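Local structure of restriction endonuclease S subunits (Thermoanaerobacter tengcongensis, 3OKG) at residues T38-P43 and A81-R86; T49-V54 and G111-T116; G64-P69 and N101-P106; S87-F92 and F118-A123. The protein probably recognises DNA as the specificity subunit of a type I restriction-modification methyltransferase, which is built from M and S polypeptides. All blocks are in the same frame, centred on the assembly; numbering follows the deposited sequence.

Running from the N terminus, contact 1 joins the loop 38-43 to strand 81-84, closing a loop of 37 intervening residues. Contact 2 pairs strand 50-54 with strand 113-115 and closes 56 residues; it crosses contact 1, their segments alternating along the chain, and strands 81-84 and 113-115 are neighbours in one mixed sheet. Contact 3, between 64-69 and 101-106, closes 31 residues wholly within the span of contact 2 and crosses contact 1. Contact 4 pairs 87-92 with 118-123, closing 25 residues; it opens after contact 1 has closed and crosses contacts 2 and 3. Its strand 90-93 also neighbours 102-104, and a sulfate ion touches contacts 1 and 4.

Contact 1. Residues T38-P43 and A81-R86; sequences TERRDP and ARKVIR. With SO4 (sulfate ion), chain H; SO4 (sulfate ion), chain G.
The side chain of D42 lies beside that of R82, its carboxylate stacked over one face of the guanidinium with the two planes 15° apart. D42 OD1 is 3.8 Å from R82 NE, a long salt bridge resting on charge alone, since no N-H points at the oxygen. Each group has a firmer partner: D42 OD1 bonds to T44 OG1, and R82 NH1 reaches A81 O at 2.9 Å and also P78 O. The R82 chain bends at its second torsion (chi2 -75°), which turns CD toward the 41-43 backbone. Between the backbones a single bridge, R40 with K83, fastens the loop 38-43 to strand 81-84, an outermost strand of the mixed sheet in this DNA specificity domain. Two hydrogen bonds make it, V84 N to E39 O at 3.0 Å and R41 N to R82 O at 2.8 Å. V84 CG2 meets R41 CB at 3.6 Å, while the R41 guanidinium continues to G111 O. R40 and K83 run side by side, K83 CE 3.5 Å from R40 NH2; K83 NZ pairs with D161 and a sulfate ion lies at the R40 guanidinium edge, which would probably ease their repulsion. One water donates to both E39 O and V84 O.

Contact 2. Residues T49-V54 and G111-T116; sequences TYFVYV and GQICST. With SO4 (sulfate ion), chain I; SO4 (sulfate ion), chain D.
The ring of F51 and the side chain of I113 cross at about a right angle, CD1 of F51 resting 3.5 Å from CG1 of I113. F51 CG sits between its own backbone N and carbonyl carbon (chi1 69°), which puts CG, the ring's root, on the I113 side. Y53 also leans across: its CD1 lies 4.0 Å from I113 CG2, and its OH comes within 3.3 Å of S115 CB. An alanine in place of Y53 would probably leave I113 CG2 and S115 CB without the ring and hydroxyl that cover them, opening a gap beside A81 and I72. On the other face of the sheet V54 CB meets C114 CB at 4.0 Å.

Three backbone hydrogen bonds set this register: I113 N to V52 O at 3.1 Å, almost straight along the carbonyl bond, V54 N to I113 O at 2.8 Å and S115 N to V54 O at 3.0 Å. Farther out, S115 OG bonds to G117 N and to a sulfate ion, and I72 and K70 pair with the other edge of strand 50-54. G111 and Q112 both face I85 in a G1 beta bulge, where strand 113-115 is approached by the chain following strand 81-84. With N-to-C directions 28° apart, strands 50-54 and 113-115 form the parallel centre of the four-stranded mixed sheet of the DNA specificity domain.

Contact 3. Residues G64-P69 and N101-P106; sequences GKIVSP and NIALVP
Apolar contact across this pair centres on I66, whose CG1 lies 3.7 Å from A103 CB. With CG1 anti to the carbonyl carbon (chi1 -66°), the branch turns toward the 101-106 segment, and CD1 beyond it reaches P106 CD at 4.0 Å and V105 CG2 at 4.2 Å. The I66 and P106 side chains approach at a slant.

No direct hydrogen bond joins the two backbones; two waters span the distance. One donates to G64 O and accepts from L104 N at 2.9 Å. The other accepts from I66 N at 2.8 Å and donates to L104 O at 2.7 Å, so both backbone polar atoms of L104 are satisfied through water. A weaker CA-H...O contact runs from A103 CA to G64 O at 3.5 Å.

The positive phi of G64 (75°) suits glycine, and a CB at this position would clash with I102 O. G64 and K65 both face D60 in a G1 beta bulge of the small hairpin formed by strands 59-60 and 65-66. That hairpin rests against strand 102-104, an outermost strand of a three-stranded antiparallel sheet, where A103 pairs with I91 of strand 90-93 and L104 packs on helix 130-137.

Contact 4. Residues S87-F92 and F118-A123; sequences SGDVIF and FCVIRA. With SO4 (sulfate ion), chain H.
Strands 90-92 and 118-121 run antiparallel, their directions 155° apart, with V90-I121 and F92-C119 as hydrogen-bonded pairs and I91-V120 as the non-hydrogen-bonded pair between them. The V90-I121 pair is made by V90 N to I121 O at 2.9 Å and I121 N to V90 O at 2.8 Å.

On one face of the sheet I91 CD1 lies over the centre of the F118 ring, 3.9 Å from its centroid and 9° off the ring normal, a CH-pi contact. With I91 CG1 between the backbone N and the carbonyl carbon (chi1 51°), the chain leads on to CD1 over the ring. On the other face I121 CD1 touches F92 CB at 3.8 Å, and I121 continues onto helix 130-137, while C119 packs against helix 161-165.

Beside the V90-I121 pair, R122 grips D89 side-on in a bidentate salt bridge of two hydrogen bonds. R122 NE donates to D89 OD1 at 2.7 Å and R122 NH2 to D89 OD2 at 2.7 Å, each oxygen offering its syn lone pair, with the carboxylate and guanidinium nearly coplanar. V120 CG1 lies against D89 OD2 at 3.4 Å, and R86 N gives that oxygen a further bond. A leucine in place of R122 would probably leave the buried D89 carboxylate without its countercharge, held by R86 N alone among the polar partners described here, and so less firmly fixed in rotation.

R122 NH1 has a weak bond to a sulfate ion. The two nearly straight N-H bonds fix the rotation of both flat groups, and the opposite charge would be expected to stabilise D89 as a carboxylate.

Contact 1. Residues T38-P43 and A81-R86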
# COMPACT_ATOMS: atom_id res chain seq x y z
N THR A 38 -2.52 2.19 -40.35
CA THR A 38 -3.10 3.30 -39.62
C THR A 38 -2.71 4.57 -40.35
O THR A 38 -1.79 4.56 -41.18
CB THR A 38 -2.59 3.30 -38.14
OG1 THR A 38 -1.16 3.42 -38.13
CG2 THR A 38 -3.01 1.98 -37.45
N GLU A 39 -3.40 5.67 -40.05
CA GLU A 39 -3.18 6.92 -40.78
C GLU A 39 -2.95 8.08 -39.84
O GLU A 39 -3.21 7.98 -38.63
CB GLU A 39 -4.40 7.23 -41.66
CG GLU A 39 -4.58 6.30 -42.86
CD GLU A 39 -5.74 6.73 -43.76
OE1 GLU A 39 -5.93 7.95 -43.97
OE2 GLU A 39 -6.47 5.85 -44.28
N ARG A 40 -2.46 9.17 -40.41
CA ARG A 40 -2.25 10.40 -39.69
C ARG A 40 -3.12 11.51 -40.27
O ARG A 40 -3.63 11.40 -41.38
CB ARG A 40 -0.80 10.81 -39.82
CG ARG A 40 0.14 9.78 -39.28
CD ARG A 40 1.44 10.43 -38.94
NE ARG A 40 2.33 9.51 -38.27
CZ ARG A 40 3.38 9.91 -37.57
NH1 ARG A 40 3.63 11.21 -37.45
NH2 ARG A 40 4.17 9.01 -36.99
N ARG A 41 -3.30 12.56 -39.49
CA ARG A 41 -4.06 13.71 -39.92
C ARG A 41 -3.55 14.93 -39.15
O ARG A 41 -3.15 14.82 -37.99
CB ARG A 41 -5.55 13.50 -39.66
CG ARG A 41 -6.45 14.43 -40.47
CD ARG A 41 -7.72 14.77 -39.73
NE ARG A 41 -8.42 13.59 -39.26
CZ ARG A 41 -9.11 13.54 -38.12
NH1 ARG A 41 -9.19 14.61 -37.33
NH2 ARG A 41 -9.71 12.41 -37.76
N ASP A 42 -3.54 16.09 -39.82
CA ASP A 42 -3.08 17.31 -39.19
C ASP A 42 -4.32 18.15 -38.87
O ASP A 42 -4.91 18.75 -39.77
CB ASP A 42 -2.14 18.07 -40.13
CG ASP A 42 -1.59 19.33 -39.52
OD1 ASP A 42 -2.16 19.81 -38.51
OD2 ASP A 42 -0.58 19.84 -40.04
N PRO A 43 -4.73 18.17 -37.60
CA PRO A 43 -5.99 18.87 -37.28
C PRO A 43 -5.88 20.38 -37.53
O PRO A 43 -6.93 21.04 -37.61
CB PRO A 43 -6.16 18.62 -35.76
CG PRO A 43 -5.19 17.46 -35.44
CD PRO A 43 -4.06 17.63 -36.40
N ALA A 81 -0.00 15.81 -32.06
CA ALA A 81 -1.36 15.38 -32.27
C ALA A 81 -1.60 15.02 -33.73
O ALA A 81 -2.11 15.83 -34.49
CB ALA A 81 -2.37 16.44 -31.76
N ARG A 82 -1.23 13.80 -34.14
CA ARG A 82 -1.29 13.48 -35.56
C ARG A 82 -1.79 12.09 -35.93
O ARG A 82 -2.05 11.83 -37.11
CB ARG A 82 0.08 13.73 -36.23
CG ARG A 82 0.56 15.17 -36.16
CD ARG A 82 -0.17 16.12 -37.12
NE ARG A 82 0.49 17.43 -37.12
CZ ARG A 82 0.35 18.35 -36.17
NH1 ARG A 82 -0.44 18.14 -35.12
NH2 ARG A 82 1.02 19.50 -36.28
N LYS A 83 -1.94 11.19 -34.96
CA LYS A 83 -2.33 9.81 -35.31
C LYS A 83 -3.82 9.64 -35.11
O LYS A 83 -4.33 9.91 -34.03
CB LYS A 83 -1.56 8.78 -34.47
CG LYS A 83 -0.09 8.66 -34.88
CD LYS A 83 0.66 7.60 -34.06
CE LYS A 83 2.08 7.41 -34.63
NZ LYS A 83 2.84 6.37 -33.90
N VAL A 84 -4.51 9.17 -36.16
CA VAL A 84 -5.95 9.03 -36.12
C VAL A 84 -6.26 7.72 -35.41
O VAL A 84 -5.70 6.69 -35.74
CB VAL A 84 -6.54 8.94 -37.53
CG1 VAL A 84 -7.99 8.55 -37.47
CG2 VAL A 84 -6.36 10.26 -38.27
N ILE A 85 -7.11 7.77 -34.39
CA ILE A 85 -7.50 6.53 -33.74
C ILE A 85 -8.91 6.12 -34.11
O ILE A 85 -9.76 6.96 -34.46
CB ILE A 85 -7.36 6.60 -32.21
CG1 ILE A 85 -8.17 7.79 -31.64
CG2 ILE A 85 -5.89 6.75 -31.86
CD1 ILE A 85 -8.06 7.97 -30.11
N ARG A 86 -9.16 4.83 -34.02
CA ARG A 86 -10.48 4.26 -34.35
C ARG A 86 -10.96 3.39 -33.20
O ARG A 86 -10.17 2.85 -32.42
CB ARG A 86 -10.40 3.43 -35.63
CG ARG A 86 -9.99 4.23 -36.88
CD ARG A 86 -11.15 5.12 -37.35
NE ARG A 86 -10.73 5.97 -38.46
CZ ARG A 86 -11.42 7.00 -38.93
NH1 ARG A 86 -12.59 7.33 -38.38
NH2 ARG A 86 -10.95 7.71 -39.95
S SO4 H . -8.15 5.25 -41.25
O1 SO4 H . -8.53 5.76 -42.57
O2 SO4 H . -9.27 4.49 -40.69
O3 SO4 H . -6.98 4.38 -41.38
O4 SO4 H . -7.84 6.37 -40.35
S SO4 G . 6.95 10.72 -35.62
O1 SO4 G . 6.48 12.10 -35.78
O2 SO4 G . 5.82 9.80 -35.51
O3 SO4 G . 7.76 10.35 -36.78
O4 SO4 G . 7.73 10.61 -34.38
O HOH W 1 -2.89 6.23 -36.54
O HOH W 2 -5.87 5.53 -38.83

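Contact 2. Residues T49-V54 and G111-T116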
# COMPACT_ATOMS: atom_id res chain seq x y z
N THR A 49 -12.21 23.51 -36.21
CA THR A 49 -12.88 22.26 -35.91
C THR A 49 -12.29 21.63 -34.65
O THR A 49 -11.09 21.48 -34.54
CB THR A 49 -12.76 21.31 -37.08
OG1 THR A 49 -13.40 21.90 -38.21
CG2 THR A 49 -13.43 19.99 -36.76
N TYR A 50 -13.15 21.32 -33.68
CA TYR A 50 -12.68 20.68 -32.47
C TYR A 50 -12.33 19.22 -32.76
O TYR A 50 -12.99 18.57 -33.57
CB TYR A 50 -13.76 20.74 -31.38
CG TYR A 50 -13.73 22.05 -30.61
CD1 TYR A 50 -12.79 22.26 -29.62
CD2 TYR A 50 -14.62 23.09 -30.91
CE1 TYR A 50 -12.73 23.47 -28.91
CE2 TYR A 50 -14.58 24.31 -30.20
CZ TYR A 50 -13.64 24.48 -29.21
OH TYR A 50 -13.57 25.66 -28.51
N PHE A 51 -11.29 18.71 -32.11
CA PHE A 51 -11.05 17.27 -32.11
C PHE A 51 -10.73 16.86 -30.68
O PHE A 51 -10.37 17.70 -29.85
CB PHE A 51 -9.89 16.90 -33.04
CG PHE A 51 -8.57 17.36 -32.55
CD1 PHE A 51 -7.67 16.47 -31.98
CD2 PHE A 51 -8.21 18.70 -32.65
CE1 PHE A 51 -6.44 16.89 -31.51
CE2 PHE A 51 -6.98 19.14 -32.18
CZ PHE A 51 -6.09 18.24 -31.61
N VAL A 52 -10.85 15.57 -30.37
CA VAL A 52 -10.49 15.11 -29.04
C VAL A 52 -9.09 14.51 -29.08
O VAL A 52 -8.80 13.70 -29.97
CB VAL A 52 -11.49 14.06 -28.52
CG1 VAL A 52 -11.07 13.61 -27.13
CG2 VAL A 52 -12.91 14.66 -28.46
N TYR A 53 -8.22 14.93 -28.15
CA TYR A 53 -6.82 14.52 -28.17
C TYR A 53 -6.52 13.60 -27.00
O TYR A 53 -6.82 13.93 -25.85
CB TYR A 53 -5.92 15.75 -28.06
CG TYR A 53 -4.46 15.46 -28.17
CD1 TYR A 53 -3.98 14.54 -29.10
CD2 TYR A 53 -3.55 16.12 -27.37
CE1 TYR A 53 -2.63 14.27 -29.19
CE2 TYR A 53 -2.19 15.87 -27.48
CZ TYR A 53 -1.74 14.95 -28.40
OH TYR A 53 -0.40 14.71 -28.50
N VAL A 54 -5.93 12.45 -27.30
CA VAL A 54 -5.45 11.52 -26.28
C VAL A 54 -3.91 11.57 -26.18
O VAL A 54 -3.21 11.11 -27.07
CB VAL A 54 -5.89 10.07 -26.60
CG1 VAL A 54 -5.53 9.16 -25.45
CG2 VAL A 54 -7.42 10.00 -26.90
N GLY A 111 -12.19 8.17 -34.72
CA GLY A 111 -11.85 9.24 -35.63
C GLY A 111 -11.20 10.41 -34.95
O GLY A 111 -10.95 11.44 -35.58
N GLN A 112 -10.92 10.27 -33.66
CA GLN A 112 -10.20 11.31 -32.93
C GLN A 112 -8.68 11.11 -33.05
O GLN A 112 -8.23 10.40 -33.94
CB GLN A 112 -10.71 11.40 -31.49
CG GLN A 112 -12.24 11.56 -31.44
CD GLN A 112 -12.74 12.74 -32.30
OE1 GLN A 112 -13.81 12.68 -32.92
NE2 GLN A 112 -11.95 13.80 -32.35
N ILE A 113 -7.90 11.77 -32.20
CA ILE A 113 -6.46 11.87 -32.41
C ILE A 113 -5.68 11.47 -31.15
O ILE A 113 -6.06 11.86 -30.04
CB ILE A 113 -6.07 13.33 -32.77
CG1 ILE A 113 -6.78 13.77 -34.05
CG2 ILE A 113 -4.56 13.49 -32.89
CD1 ILE A 113 -6.35 13.00 -35.29
N CYS A 114 -4.61 10.71 -31.32
CA CYS A 114 -3.68 10.49 -30.22
C CYS A 114 -2.28 10.92 -30.59
O CYS A 114 -1.95 11.13 -31.76
CB CYS A 114 -3.67 9.02 -29.74
SG CYS A 114 -2.79 7.87 -30.89
N SER A 115 -1.46 11.05 -29.56
CA SER A 115 -0.07 11.49 -29.67
C SER A 115 0.71 10.53 -30.57
O SER A 115 0.46 9.32 -30.57
CB SER A 115 0.58 11.52 -28.29
OG SER A 115 1.97 11.82 -28.37
N THR A 116 1.65 11.07 -31.35
CA THR A 116 2.60 10.22 -32.09
C THR A 116 3.44 9.38 -31.13
O THR A 116 4.13 8.44 -31.55
CB THR A 116 3.56 11.08 -32.92
OG1 THR A 116 4.11 12.09 -32.07
CG2 THR A 116 2.83 11.72 -34.10
S SO4 I . -12.40 24.46 -40.63
O1 SO4 I . -13.82 24.75 -40.76
O2 SO4 I . -12.07 23.41 -41.59
O3 SO4 I . -11.58 25.64 -40.89
O4 SO4 I . -12.12 24.01 -39.26
S SO4 D . 2.65 12.83 -24.98
O1 SO4 D . 2.97 13.26 -26.33
O2 SO4 D . 1.58 11.83 -25.04
O3 SO4 D . 3.82 12.17 -24.39
O4 SO4 D . 2.24 13.96 -24.18

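Contact 3. Residues G64-P69 and N101-P106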
# COMPACT_ATOMS: atom_id res chain seq x y z
N GLY A 64 -5.31 0.91 -17.42
CA GLY A 64 -5.17 1.04 -18.85
C GLY A 64 -6.42 1.60 -19.49
O GLY A 64 -6.99 0.99 -20.39
N LYS A 65 -6.88 2.77 -19.01
CA LYS A 65 -8.14 3.32 -19.55
C LYS A 65 -7.93 4.78 -19.93
O LYS A 65 -7.21 5.50 -19.25
CB LYS A 65 -9.27 3.18 -18.52
CG LYS A 65 -10.65 3.66 -19.00
CD LYS A 65 -11.67 3.58 -17.84
CE LYS A 65 -13.08 3.89 -18.32
NZ LYS A 65 -13.52 2.96 -19.42
N ILE A 66 -8.52 5.21 -21.05
CA ILE A 66 -8.44 6.61 -21.42
C ILE A 66 -9.49 7.33 -20.55
O ILE A 66 -10.68 7.13 -20.73
CB ILE A 66 -8.76 6.81 -22.88
CG1 ILE A 66 -7.68 6.15 -23.77
CG2 ILE A 66 -8.84 8.32 -23.22
CD1 ILE A 66 -8.19 5.90 -25.17
N VAL A 67 -9.04 8.14 -19.60
CA VAL A 67 -9.99 8.78 -18.68
C VAL A 67 -10.01 10.29 -18.75
O VAL A 67 -10.95 10.90 -18.24
CB VAL A 67 -9.75 8.36 -17.20
CG1 VAL A 67 -9.90 6.82 -17.02
CG2 VAL A 67 -8.41 8.86 -16.70
N SER A 68 -8.98 10.92 -19.31
CA SER A 68 -9.00 12.39 -19.34
C SER A 68 -8.47 13.01 -20.64
O SER A 68 -7.49 13.76 -20.64
CB SER A 68 -8.30 12.97 -18.11
OG SER A 68 -6.98 12.48 -17.99
N PRO A 69 -9.12 12.70 -21.75
CA PRO A 69 -8.70 13.31 -23.01
C PRO A 69 -9.21 14.75 -23.04
O PRO A 69 -10.12 15.09 -22.28
CB PRO A 69 -9.44 12.48 -24.04
CG PRO A 69 -10.73 12.10 -23.32
CD PRO A 69 -10.23 11.75 -21.94
N ASN A 101 1.17 2.82 -19.92
CA ASN A 101 0.26 3.77 -20.56
C ASN A 101 -0.27 3.14 -21.84
O ASN A 101 0.20 3.40 -22.95
CB ASN A 101 0.97 5.11 -20.79
CG ASN A 101 1.18 5.84 -19.48
OD1 ASN A 101 2.30 6.19 -19.13
ND2 ASN A 101 0.09 6.02 -18.73
N ILE A 102 -1.24 2.26 -21.66
CA ILE A 102 -1.69 1.40 -22.75
C ILE A 102 -3.18 1.29 -22.57
O ILE A 102 -3.63 0.99 -21.47
CB ILE A 102 -1.10 -0.00 -22.60
CG1 ILE A 102 0.45 0.04 -22.67
CG2 ILE A 102 -1.69 -0.95 -23.67
CD1 ILE A 102 1.10 -1.22 -22.11
N ALA A 103 -3.96 1.49 -23.64
CA ALA A 103 -5.42 1.60 -23.44
C ALA A 103 -6.16 1.21 -24.67
O ALA A 103 -5.60 1.24 -25.76
CB ALA A 103 -5.78 3.02 -23.07
N LEU A 104 -7.43 0.88 -24.49
CA LEU A 104 -8.31 0.49 -25.60
C LEU A 104 -9.19 1.67 -25.94
O LEU A 104 -9.77 2.29 -25.06
CB LEU A 104 -9.19 -0.68 -25.18
CG LEU A 104 -10.22 -1.21 -26.19
CD1 LEU A 104 -9.52 -1.86 -27.39
CD2 LEU A 104 -11.16 -2.19 -25.49
N VAL A 105 -9.26 2.00 -27.22
CA VAL A 105 -9.98 3.19 -27.63
C VAL A 105 -11.48 2.86 -27.70
O VAL A 105 -11.88 1.95 -28.42
CB VAL A 105 -9.49 3.68 -29.02
CG1 VAL A 105 -10.36 4.87 -29.52
CG2 VAL A 105 -7.99 4.07 -28.95
N PRO A 106 -12.30 3.58 -26.92
CA PRO A 106 -13.75 3.33 -26.91
C PRO A 106 -14.40 3.82 -28.19
O PRO A 106 -13.72 4.49 -28.98
CB PRO A 106 -14.23 4.17 -25.72
CG PRO A 106 -13.23 5.27 -25.62
CD PRO A 106 -11.91 4.67 -26.02
O HOH W 3 -8.92 0.71 -22.01
O HOH W 4 -9.99 3.31 -22.56

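Contact 4. Residues S87-F92 and F118-A123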
# COMPACT_ATOMS: atom_id res chain seq x y z
N SER A 87 -12.28 3.27 -33.08
CA SER A 87 -12.85 2.43 -32.05
C SER A 87 -12.17 1.06 -32.04
O SER A 87 -12.05 0.41 -33.08
CB SER A 87 -14.35 2.21 -32.35
OG SER A 87 -14.94 1.51 -31.28
N GLY A 88 -11.74 0.61 -30.87
CA GLY A 88 -11.13 -0.70 -30.78
C GLY A 88 -9.62 -0.71 -30.96
O GLY A 88 -8.99 -1.76 -30.76
N ASP A 89 -9.02 0.42 -31.33
CA ASP A 89 -7.56 0.44 -31.44
C ASP A 89 -7.00 0.23 -30.03
O ASP A 89 -7.62 0.64 -29.05
CB ASP A 89 -7.01 1.78 -31.93
CG ASP A 89 -7.20 2.00 -33.42
OD1 ASP A 89 -7.53 1.04 -34.15
OD2 ASP A 89 -7.01 3.14 -33.87
N VAL A 90 -5.81 -0.35 -29.94
CA VAL A 90 -5.04 -0.30 -28.72
C VAL A 90 -3.97 0.75 -28.92
O VAL A 90 -3.28 0.74 -29.95
CB VAL A 90 -4.42 -1.68 -28.41
CG1 VAL A 90 -3.44 -1.59 -27.22
CG2 VAL A 90 -5.53 -2.71 -28.14
N ILE A 91 -3.79 1.65 -27.96
CA ILE A 91 -2.68 2.59 -28.06
C ILE A 91 -1.67 2.26 -26.98
O ILE A 91 -2.02 2.03 -25.84
CB ILE A 91 -3.15 4.06 -27.95
CG1 ILE A 91 -4.03 4.24 -26.71
CG2 ILE A 91 -4.03 4.40 -29.16
CD1 ILE A 91 -4.39 5.73 -26.42
N PHE A 92 -0.40 2.24 -27.36
CA PHE A 92 0.65 1.69 -26.52
C PHE A 92 1.81 2.70 -26.50
O PHE A 92 2.43 2.94 -27.53
CB PHE A 92 1.13 0.38 -27.19
CG PHE A 92 2.25 -0.30 -26.46
CD1 PHE A 92 2.00 -1.41 -25.66
CD2 PHE A 92 3.57 0.14 -26.61
CE1 PHE A 92 3.03 -2.05 -25.00
CE2 PHE A 92 4.60 -0.49 -25.95
CZ PHE A 92 4.34 -1.59 -25.14
N PHE A 118 2.27 7.32 -29.13
CA PHE A 118 1.65 5.99 -29.05
C PHE A 118 1.84 5.20 -30.31
O PHE A 118 1.62 5.70 -31.43
CB PHE A 118 0.13 6.07 -28.83
CG PHE A 118 -0.30 6.65 -27.51
CD1 PHE A 118 -0.28 5.87 -26.35
CD2 PHE A 118 -0.79 7.95 -27.42
CE1 PHE A 118 -0.70 6.39 -25.11
CE2 PHE A 118 -1.24 8.48 -26.19
CZ PHE A 118 -1.20 7.69 -25.03
N CYS A 119 2.16 3.93 -30.14
CA CYS A 119 2.02 2.99 -31.24
C CYS A 119 0.54 2.59 -31.36
O CYS A 119 -0.07 2.16 -30.37
CB CYS A 119 2.86 1.74 -30.94
SG CYS A 119 2.65 0.43 -32.16
N VAL A 120 -0.03 2.70 -32.56
CA VAL A 120 -1.48 2.42 -32.73
C VAL A 120 -1.64 0.99 -33.28
O VAL A 120 -1.17 0.68 -34.35
CB VAL A 120 -2.19 3.46 -33.65
CG1 VAL A 120 -3.66 3.09 -33.82
CG2 VAL A 120 -2.12 4.89 -33.03
N ILE A 121 -2.29 0.14 -32.50
CA ILE A 121 -2.39 -1.27 -32.77
C ILE A 121 -3.85 -1.57 -33.10
O ILE A 121 -4.68 -1.67 -32.20
CB ILE A 121 -1.95 -2.06 -31.50
CG1 ILE A 121 -0.43 -1.91 -31.28
CG2 ILE A 121 -2.38 -3.51 -31.58
CD1 ILE A 121 0.00 -2.12 -29.79
N ARG A 122 -4.13 -1.69 -34.40
CA ARG A 122 -5.48 -1.85 -34.92
C ARG A 122 -5.73 -3.28 -35.34
O ARG A 122 -5.14 -3.75 -36.33
CB ARG A 122 -5.67 -0.92 -36.12
CG ARG A 122 -7.09 -0.94 -36.74
CD ARG A 122 -7.31 0.31 -37.62
NE ARG A 122 -7.12 1.52 -36.81
CZ ARG A 122 -6.85 2.73 -37.31
NH1 ARG A 122 -6.76 2.90 -38.63
NH2 ARG A 122 -6.67 3.75 -36.49
N ALA A 123 -6.60 -3.99 -34.61
CA ALA A 123 -6.75 -5.42 -34.82
C ALA A 123 -7.30 -5.70 -36.19
O ALA A 123 -8.27 -5.08 -36.61
CB ALA A 123 -7.69 -6.03 -33.79
S SO4 H . -8.15 5.25 -41.25
O1 SO4 H . -8.53 5.76 -42.57
O2 SO4 H . -9.27 4.49 -40.69
O3 SO4 H . -6.98 4.38 -41.38
O4 SO4 H . -7.84 6.37 -40.35
O HOH W 5 -6.95 -3.30 -31.83